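Long-range contacts in acetyltransferase of GNAT family (PDB 3D8P), which is a GNAT-family acetyltransferase that probably transfers an acetyl group from acetyl-coenzyme A to an acceptor not yet assigned: residues 111-115 with 158-162; 67-71 with 99-103; 3-9 with 55-61. All blocks are in the same frame, centred on the assembly; numbering follows the deposited sequence.

Contact 1: residues 111-115 with 158-162; sequences NIDGI and YRNLK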
loop_
_atom_site.group_PDB
_atom_site.type_symbol
_atom_site.label_atom_id
_atom_site.label_comp_id
_atom_site.label_asym_id
_atom_site.label_seq_id
_atom_site.Cartn_x
_atom_site.Cartn_y
_atom_site.Cartn_z
ATOM N N ASN A 111 7.538 -14.076 -8.792
ATOM C CA ASN A 111 7.298 -13.957 -10.247
ATOM C C ASN A 111 6.175 -12.996 -10.663
ATOM O O ASN A 111 5.384 -13.286 -11.574
ATOM C CB ASN A 111 7.085 -15.357 -10.845
ATOM C CG ASN A 111 8.309 -16.239 -10.668
ATOM O OD1 ASN A 111 9.394 -15.907 -11.157
ATOM N ND2 ASN A 111 8.150 -17.358 -9.945
ATOM N N ILE A 112 6.100 -11.865 -9.969
ATOM C CA ILE A 112 5.146 -10.814 -10.298
ATOM C C ILE A 112 5.880 -9.842 -11.207
ATOM O O ILE A 112 6.969 -9.373 -10.887
ATOM C CB ILE A 112 4.570 -10.139 -9.043
ATOM C CG1 ILE A 112 3.668 -11.134 -8.305
ATOM C CG2 ILE A 112 3.795 -8.869 -9.393
ATOM C CD1 ILE A 112 3.232 -10.660 -6.933
ATOM N N ASP A 113 5.275 -9.575 -12.358
ATOM C CA ASP A 113 5.847 -8.751 -13.409
ATOM C C ASP A 113 5.664 -7.253 -13.253
ATOM O O ASP A 113 6.408 -6.464 -13.854
ATOM C CB ASP A 113 5.236 -9.181 -14.742
ATOM C CG ASP A 113 5.735 -10.546 -15.178
ATOM O OD1 ASP A 113 6.886 -10.859 -14.839
ATOM O OD2 ASP A 113 4.990 -11.291 -15.842
ATOM N N GLY A 114 4.705 -6.844 -12.440
ATOM C CA GLY A 114 4.417 -5.425 -12.343
ATOM C C GLY A 114 3.450 -5.111 -11.255
ATOM O O GLY A 114 2.806 -6.002 -10.764
ATOM N N ILE A 115 3.337 -3.816 -10.959
ATOM C CA ILE A 115 2.542 -3.278 -9.879
ATOM C C ILE A 115 1.737 -2.092 -10.374
ATOM O O ILE A 115 2.306 -1.078 -10.821
ATOM C CB ILE A 115 3.457 -2.772 -8.692
ATOM C CG1 ILE A 115 4.431 -3.868 -8.229
ATOM C CG2 ILE A 115 2.596 -2.251 -7.526
ATOM C CD1 ILE A 115 5.402 -3.441 -7.136
ATOM N N TYR A 158 1.639 2.593 -12.810
ATOM C CA TYR A 158 2.193 1.278 -13.049
ATOM C C TYR A 158 3.726 1.324 -12.970
ATOM O O TYR A 158 4.376 2.241 -13.465
ATOM C CB TYR A 158 1.747 0.689 -14.405
ATOM C CG TYR A 158 2.413 -0.643 -14.732
ATOM C CD1 TYR A 158 1.925 -1.836 -14.225
ATOM C CD2 TYR A 158 3.543 -0.693 -15.557
ATOM C CE1 TYR A 158 2.564 -3.061 -14.519
ATOM C CE2 TYR A 158 4.177 -1.884 -15.851
ATOM C CZ TYR A 158 3.680 -3.075 -15.323
ATOM O OH TYR A 158 4.298 -4.264 -15.641
ATOM N N ARG A 159 4.273 0.312 -12.306
ATOM C CA ARG A 159 5.689 0.096 -12.249
ATOM C C ARG A 159 5.983 -1.292 -12.762
ATOM O O ARG A 159 5.473 -2.273 -12.233
ATOM C CB ARG A 159 6.228 0.205 -10.824
ATOM C CG ARG A 159 7.710 -0.142 -10.750
ATOM C CD ARG A 159 8.366 0.360 -9.485
ATOM N NE ARG A 159 9.770 -0.044 -9.448
ATOM C CZ ARG A 159 10.595 0.173 -8.427
ATOM N NH1 ARG A 159 10.185 0.783 -7.326
ATOM N NH2 ARG A 159 11.837 -0.267 -8.494
ATOM N N ASN A 160 6.805 -1.351 -13.793
ATOM C CA ASN A 160 7.273 -2.588 -14.386
ATOM C C ASN A 160 8.443 -3.151 -13.607
ATOM O O ASN A 160 9.402 -2.437 -13.305
ATOM C CB ASN A 160 7.758 -2.355 -15.808
ATOM C CG ASN A 160 7.817 -3.639 -16.613
ATOM O OD1 ASN A 160 6.787 -4.307 -16.810
ATOM N ND2 ASN A 160 9.017 -3.979 -17.114
ATOM N N LEU A 161 8.361 -4.437 -13.285
ATOM C CA LEU A 161 9.433 -5.115 -12.551
ATOM C C LEU A 161 10.273 -5.962 -13.497
ATOM O O LEU A 161 11.481 -5.974 -13.375
ATOM C CB LEU A 161 8.861 -5.986 -11.435
ATOM C CG LEU A 161 7.947 -5.249 -10.466
ATOM C CD1 LEU A 161 7.384 -6.247 -9.436
ATOM C CD2 LEU A 161 8.675 -4.061 -9.820
ATOM N N LYS A 162 9.601 -6.662 -14.419
ATOM C CA LYS A 162 10.234 -7.478 -15.479
ATOM C C LYS A 162 11.011 -6.618 -16.510
ATOM O O LYS A 162 12.231 -6.696 -16.627
ATOM C CB LYS A 162 9.165 -8.319 -16.219
ATOM C CG LYS A 162 7.952 -7.478 -16.688
ATOM C CD LYS A 162 7.370 -7.919 -18.018
ATOM C CE LYS A 162 6.015 -7.251 -18.274
ATOM N NZ LYS A 162 5.627 -7.401 -19.734
#
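Tyr158 brings its ring up to the backbone of Gly114 and Ile115, where strands 114-119 and 155-160 pair antiparallel in the mixed sheet of the GNAT fold. Holding CG anti to the backbone N (chi1 175°) turns the ring onto the neighbouring strand. Its CB stands 4.0 Å from Ile115 O, and CD1 closes on the same oxygen to 3.5 Å. Farther along, CE1 is 3.7 Å from Gly114 CA. The hydroxyl comes to 3.5 Å from that CA, an approach for which the absence of a side chain on Gly114 leaves room. At the tip, OH donates a 2.8 Å hydrogen bond to OD1 of Asn160, meeting a lone pair in the plane of the amide, which helps orient that amide and holds the phenol oxygen in place. Tyr116 meets the phenol ring with its plane turned by about 50°.

Next to the ring, Ile115 and Arg159 form a hydrogen-bonded pair, each N-H going to the other's carbonyl. Ile115 CG1 and Leu161 CD1 touch at 4.0 Å on the side facing helix 95-109, where Leu161 also packs on Cys107. Past the end of the strand the pairing finishes at one acceptor, Asp113 O, which takes the N-H of Leu161 at 2.9 Å. Lys162 N donates to Asp113 O as well, at 3.2 Å, from the same face of its carbonyl plane.

Contact 2: residues 67-71 with 99-103; sequences GTIGL and LLDKV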
loop_
_atom_site.group_PDB
_atom_site.type_symbol
_atom_site.label_atom_id
_atom_site.label_comp_id
_atom_site.label_asym_id
_atom_site.label_seq_id
_atom_site.Cartn_x
_atom_site.Cartn_y
_atom_site.Cartn_z
ATOM N N GLY A 67 4.367 2.815 9.487
ATOM C CA GLY A 67 4.107 2.725 8.090
ATOM C C GLY A 67 3.454 1.407 7.686
ATOM O O GLY A 67 3.568 0.376 8.385
ATOM N N THR A 68 2.773 1.436 6.542
ATOM C CA THR A 68 2.071 0.266 6.041
ATOM C C THR A 68 2.184 0.164 4.532
ATOM O O THR A 68 2.377 1.176 3.834
ATOM C CB THR A 68 0.533 0.292 6.413
ATOM O OG1 THR A 68 -0.095 1.408 5.789
ATOM C CG2 THR A 68 0.311 0.362 7.946
ATOM N N ILE A 69 2.043 -1.056 4.025
ATOM C CA ILE A 69 1.991 -1.263 2.568
ATOM C C ILE A 69 1.390 -2.629 2.301
ATOM O O ILE A 69 1.788 -3.607 2.898
ATOM C CB ILE A 69 3.399 -1.121 1.888
ATOM C CG1 ILE A 69 3.277 -0.780 0.403
ATOM C CG2 ILE A 69 4.244 -2.391 2.078
ATOM C CD1 ILE A 69 4.631 -0.531 -0.264
ATOM N N GLY A 70 0.419 -2.672 1.406
ATOM C CA GLY A 70 -0.226 -3.904 0.989
ATOM C C GLY A 70 -0.069 -4.162 -0.505
ATOM O O GLY A 70 0.175 -3.245 -1.289
ATOM N N LEU A 71 -0.206 -5.423 -0.887
ATOM C CA LEU A 71 -0.188 -5.816 -2.278
ATOM C C LEU A 71 -1.197 -6.913 -2.492
ATOM O O LEU A 71 -1.225 -7.915 -1.729
ATOM C CB LEU A 71 1.194 -6.340 -2.709
ATOM C CG LEU A 71 1.369 -6.587 -4.218
ATOM C CD1 LEU A 71 1.904 -5.358 -4.949
ATOM C CD2 LEU A 71 2.245 -7.760 -4.520
ATOM N N LEU A 99 9.585 0.320 2.589
ATOM C CA LEU A 99 8.361 -0.474 2.410
ATOM C C LEU A 99 8.232 -0.947 0.964
ATOM O O LEU A 99 8.055 -2.142 0.716
ATOM C CB LEU A 99 7.109 0.325 2.816
ATOM C CG LEU A 99 6.897 0.460 4.328
ATOM C CD1 LEU A 99 5.875 1.524 4.622
ATOM C CD2 LEU A 99 6.511 -0.880 4.962
ATOM N N LEU A 100 8.356 -0.020 0.015
ATOM C CA LEU A 100 8.267 -0.351 -1.402
ATOM C C LEU A 100 9.308 -1.372 -1.839
ATOM O O LEU A 100 8.995 -2.339 -2.520
ATOM C CB LEU A 100 8.406 0.913 -2.250
ATOM C CG LEU A 100 8.142 0.814 -3.754
ATOM C CD1 LEU A 100 6.790 0.163 -4.011
ATOM C CD2 LEU A 100 8.258 2.219 -4.398
ATOM N N ASP A 101 10.551 -1.141 -1.448
ATOM C CA ASP A 101 11.652 -2.070 -1.718
ATOM C C ASP A 101 11.349 -3.497 -1.251
ATOM O O ASP A 101 11.707 -4.471 -1.934
ATOM C CB ASP A 101 12.932 -1.575 -1.015
ATOM C CG ASP A 101 13.580 -0.365 -1.717
ATOM O OD1 ASP A 101 13.244 -0.069 -2.890
ATOM O OD2 ASP A 101 14.457 0.273 -1.090
ATOM N N LYS A 102 10.703 -3.614 -0.083
ATOM C CA LYS A 102 10.327 -4.907 0.477
ATOM C C LYS A 102 9.322 -5.587 -0.416
ATOM O O LYS A 102 9.403 -6.784 -0.663
ATOM C CB LYS A 102 9.736 -4.730 1.873
ATOM C CG LYS A 102 9.395 -6.028 2.609
ATOM C CD LYS A 102 10.605 -6.897 2.816
ATOM C CE LYS A 102 10.310 -8.023 3.756
ATOM N NZ LYS A 102 11.446 -8.965 3.845
ATOM N N VAL A 103 8.336 -4.815 -0.857
ATOM C CA VAL A 103 7.339 -5.284 -1.822
ATOM C C VAL A 103 8.033 -5.680 -3.152
ATOM O O VAL A 103 7.831 -6.783 -3.634
ATOM C CB VAL A 103 6.182 -4.221 -2.034
ATOM C CG1 VAL A 103 5.294 -4.559 -3.227
ATOM C CG2 VAL A 103 5.313 -4.101 -0.772
#
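Ile69 reaches from its strand to the helix and meets Leu99 and Val103, one helical turn apart, with different parts of its branched side chain. Its CG1 stands anti to the backbone N (chi1 -157°), which places CG2 between the backbone N and the carbonyl carbon. From there CG2 serves both partners, lying 4.0 Å from Leu99 CD2. Ile69 CG2 also presses to 3.5 Å against Val103 CG2, closer than two methyls normally settle. The CD1 end goes on to the helix backbone, 3.8 Å from Leu100 N. Ile69 and Leu99 run alongside each other with their ends pointing opposite ways, and Leu99 carries its CD1 to 3.6 Å from Thr68 O, over the strand backbone. Val103 faces two ways, since its other methyl, CG1, touches Leu71 CD1 at 3.9 Å, their side chains slanting across one another.

The contact is apolar and buried throughout. The axes of strand segment 67-71 and helix segment 99-103 point the same way within 26° and come to 8.9 Å. Helix 95-109 is the crossover helix between the parallel neighbours 78-86 and 114-119, and here it also covers strand 65-73, in the beta-alpha-beta arrangement at the centre of the GNAT fold.

Contact 3: residues 3-9 with 55-61; sequences AINIIEY and FWLAINN. With ACT (acetate ion), chain D.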
loop_
_atom_site.group_PDB
_atom_site.type_symbol
_atom_site.label_atom_id
_atom_site.label_comp_id
_atom_site.label_asym_id
_atom_site.label_seq_id
_atom_site.Cartn_x
_atom_site.Cartn_y
_atom_site.Cartn_z
ATOM N N ALA A 3 16.469 2.507 13.841
ATOM C CA ALA A 3 15.211 3.135 14.317
ATOM C C ALA A 3 13.979 2.344 13.850
ATOM O O ALA A 3 13.048 2.164 14.629
ATOM C CB ALA A 3 15.124 4.613 13.859
ATOM N N ILE A 4 13.997 1.852 12.604
ATOM C CA ILE A 4 12.816 1.215 11.962
ATOM C C ILE A 4 13.064 -0.199 11.409
ATOM O O ILE A 4 14.113 -0.463 10.832
ATOM C CB ILE A 4 12.300 2.130 10.814
ATOM C CG1 ILE A 4 11.929 3.513 11.370
ATOM C CG2 ILE A 4 11.130 1.520 10.075
ATOM C CD1 ILE A 4 10.977 3.495 12.544
ATOM N N ASN A 5 12.091 -1.095 11.598
ATOM C CA ASN A 5 12.127 -2.480 11.088
ATOM C C ASN A 5 10.868 -2.765 10.286
ATOM O O ASN A 5 9.817 -2.219 10.598
ATOM C CB ASN A 5 12.144 -3.466 12.247
ATOM C CG ASN A 5 13.030 -3.013 13.360
ATOM O OD1 ASN A 5 14.213 -2.732 13.140
ATOM N ND2 ASN A 5 12.465 -2.911 14.571
ATOM N N ILE A 6 10.974 -3.637 9.286
ATOM C CA ILE A 6 9.828 -4.028 8.463
ATOM C C ILE A 6 9.471 -5.462 8.842
ATOM O O ILE A 6 10.316 -6.334 8.799
ATOM C CB ILE A 6 10.095 -3.940 6.914
ATOM C CG1 ILE A 6 10.644 -2.578 6.490
ATOM C CG2 ILE A 6 8.834 -4.228 6.108
ATOM C CD1 ILE A 6 9.757 -1.438 6.756
ATOM N N ILE A 7 8.213 -5.685 9.211
ATOM C CA ILE A 7 7.711 -7.004 9.545
ATOM C C ILE A 7 6.438 -7.292 8.755
ATOM O O ILE A 7 5.797 -6.387 8.213
ATOM C CB ILE A 7 7.391 -7.139 11.052
ATOM C CG1 ILE A 7 6.343 -6.085 11.483
ATOM C CG2 ILE A 7 8.705 -7.075 11.866
ATOM C CD1 ILE A 7 5.718 -6.324 12.836
ATOM N N GLU A 8 6.080 -8.561 8.670
ATOM C CA GLU A 8 4.827 -8.926 8.081
ATOM C C GLU A 8 3.749 -8.596 9.104
ATOM O O GLU A 8 3.965 -8.686 10.326
ATOM C CB GLU A 8 4.789 -10.411 7.740
ATOM C CG GLU A 8 3.556 -10.792 6.909
ATOM C CD GLU A 8 3.640 -12.193 6.314
ATOM O OE1 GLU A 8 3.438 -13.179 7.062
ATOM O OE2 GLU A 8 3.862 -12.301 5.084
ATOM N N TYR A 9 2.592 -8.184 8.603
ATOM C CA TYR A 9 1.434 -7.972 9.451
ATOM C C TYR A 9 1.132 -9.274 10.206
ATOM O O TYR A 9 1.254 -10.357 9.641
ATOM C CB TYR A 9 0.232 -7.590 8.587
ATOM C CG TYR A 9 -1.107 -7.649 9.308
ATOM C CD1 TYR A 9 -1.601 -6.534 9.978
ATOM C CD2 TYR A 9 -1.875 -8.811 9.312
ATOM C CE1 TYR A 9 -2.797 -6.572 10.645
ATOM C CE2 TYR A 9 -3.078 -8.862 9.986
ATOM C CZ TYR A 9 -3.537 -7.725 10.634
ATOM O OH TYR A 9 -4.728 -7.742 11.302
ATOM N N PHE A 55 1.387 -7.952 3.072
ATOM C CA PHE A 55 1.087 -6.806 3.907
ATOM C C PHE A 55 2.216 -6.676 4.931
ATOM O O PHE A 55 2.449 -7.574 5.764
ATOM C CB PHE A 55 -0.313 -6.868 4.542
ATOM C CG PHE A 55 -0.871 -5.521 4.813
ATOM C CD1 PHE A 55 -0.308 -4.715 5.801
ATOM C CD2 PHE A 55 -1.891 -5.005 4.043
ATOM C CE1 PHE A 55 -0.781 -3.453 6.047
ATOM C CE2 PHE A 55 -2.377 -3.739 4.285
ATOM C CZ PHE A 55 -1.824 -2.955 5.290
ATOM N N TRP A 56 2.938 -5.558 4.820
ATOM C CA TRP A 56 4.110 -5.270 5.633
ATOM C C TRP A 56 3.871 -4.044 6.499
ATOM O O TRP A 56 3.134 -3.121 6.117
ATOM C CB TRP A 56 5.338 -5.026 4.748
ATOM C CG TRP A 56 5.647 -6.135 3.780
ATOM C CD1 TRP A 56 5.400 -6.133 2.426
ATOM C CD2 TRP A 56 6.256 -7.403 4.073
ATOM N NE1 TRP A 56 5.809 -7.319 1.871
ATOM C CE2 TRP A 56 6.340 -8.116 2.853
ATOM C CE3 TRP A 56 6.748 -8.000 5.243
ATOM C CZ2 TRP A 56 6.896 -9.391 2.771
ATOM C CZ3 TRP A 56 7.289 -9.262 5.167
ATOM C CH2 TRP A 56 7.349 -9.955 3.934
ATOM N N LEU A 57 4.478 -4.058 7.678
ATOM C CA LEU A 57 4.415 -2.937 8.603
ATOM C C LEU A 57 5.813 -2.436 8.876
ATOM O O LEU A 57 6.721 -3.224 9.124
ATOM C CB LEU A 57 3.808 -3.364 9.943
ATOM C CG LEU A 57 2.452 -4.054 9.881
ATOM C CD1 LEU A 57 2.020 -4.466 11.264
ATOM C CD2 LEU A 57 1.411 -3.142 9.212
ATOM N N ALA A 58 5.978 -1.121 8.840
ATOM C CA ALA A 58 7.190 -0.482 9.321
ATOM C C ALA A 58 6.871 -0.167 10.774
ATOM O O ALA A 58 5.824 0.445 11.072
ATOM C CB ALA A 58 7.495 0.769 8.545
ATOM N N ILE A 59 7.749 -0.613 11.678
ATOM C CA ILE A 59 7.533 -0.448 13.090
ATOM C C ILE A 59 8.749 0.200 13.762
ATOM O O ILE A 59 9.888 0.032 13.335
ATOM C CB ILE A 59 7.163 -1.813 13.767
ATOM C CG1 ILE A 59 8.320 -2.818 13.667
ATOM C CG2 ILE A 59 5.878 -2.403 13.148
ATOM C CD1 ILE A 59 8.144 -4.085 14.538
ATOM N N ASN A 60 8.494 0.937 14.830
ATOM C CA ASN A 60 9.561 1.602 15.554
ATOM C C ASN A 60 10.108 0.699 16.676
ATOM O O ASN A 60 9.790 -0.499 16.736
ATOM C CB ASN A 60 9.064 2.967 16.057
ATOM C CG ASN A 60 7.967 2.864 17.102
ATOM O OD1 ASN A 60 7.638 1.782 17.589
ATOM N ND2 ASN A 60 7.413 4.015 17.476
ATOM N N ASN A 61 10.941 1.271 17.541
ATOM C CA ASN A 61 11.569 0.543 18.646
ATOM C C ASN A 61 10.570 -0.011 19.664
ATOM O O ASN A 61 10.844 -0.999 20.341
ATOM C CB ASN A 61 12.612 1.448 19.348
ATOM C CG ASN A 61 11.975 2.655 20.069
ATOM O OD1 ASN A 61 11.158 3.389 19.498
ATOM N ND2 ASN A 61 12.358 2.858 21.335
HETATM C C ACT D . -7.146 -10.365 10.782
HETATM O O ACT D . -6.646 -10.977 9.800
HETATM O OXT ACT D . -6.388 -9.513 11.304
HETATM C CH3 ACT D . -8.542 -10.614 11.317
HETATM O O HOH W 1 12.227 4.072 16.758
HETATM O O HOH W 2 3.530 -9.837 3.495
#
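Ile7 and Leu57 form the central hydrogen-bonded pair of an antiparallel ladder that joins the N-terminal edge strand of the GNAT sheet, 5-8, to strand 54-59. The N-H of Leu57 reaches Ile7 O at 2.7 Å, nearly in line with the carbonyl. Asn5 and Ile59 repeat the pairing, and Tyr9 N prolongs it with a 2.9 Å bond to Phe55 O.

On one face, Ile7 and Ile59 cross at about a right angle and their CD1 methyls meet at 3.7 Å. With chi1 near 60° in both, CG1 is tucked over the main chain and the CD1 methyls are carried toward each other; Tyr13 packs against the two. On the other face Ile6 meets Ala58, its CD1 3.6 Å from Ala58 CB, while Ile6 CG2 touches Trp56 CB at 3.8 Å; Leu99 of helix 95-109 adjoins Ile6 there. Outside this layer, Trp56 is positioned by a hydrogen bond from NE1 to Gln54 OE1 and a cation-pi contact with Lys102. The Tyr9 hydroxyl bonds an acetate, probably from the crystallisation liquor, that Glu45 N also holds; the modelled length is too short to be trusted.

Beside the Glu8-Trp56 pair, a water donates to Glu8 OE2 at 3.0 Å and accepts from Phe55 N at 2.9 Å. The oxygen of this water sits over the centre of the Trp56 ring, 3.3 Å above its plane.

From the N terminus the three contacts close in series, with none nested and none crossing. Contact 3 closes first, bringing strand 54-59 back against the edge strand 5-8 after helices 14-28 and 44-49. Contact 2 then closes over strand 78-86, setting helix 95-109 on strand 65-73. Contact 1 comes last and ties the end of the chain to the start of strand 114-119. Contacts 3 and 2 join through the sheet, where Gly67 O and Ile69 O probably accept hydrogen bonds from Ala58 N and Trp56 N. Contact 2 meets contact 1 through apolar packing of Leu71 on Ile112 and Ile115. Contacts 1 and 3 lie about 23 Å apart between centres.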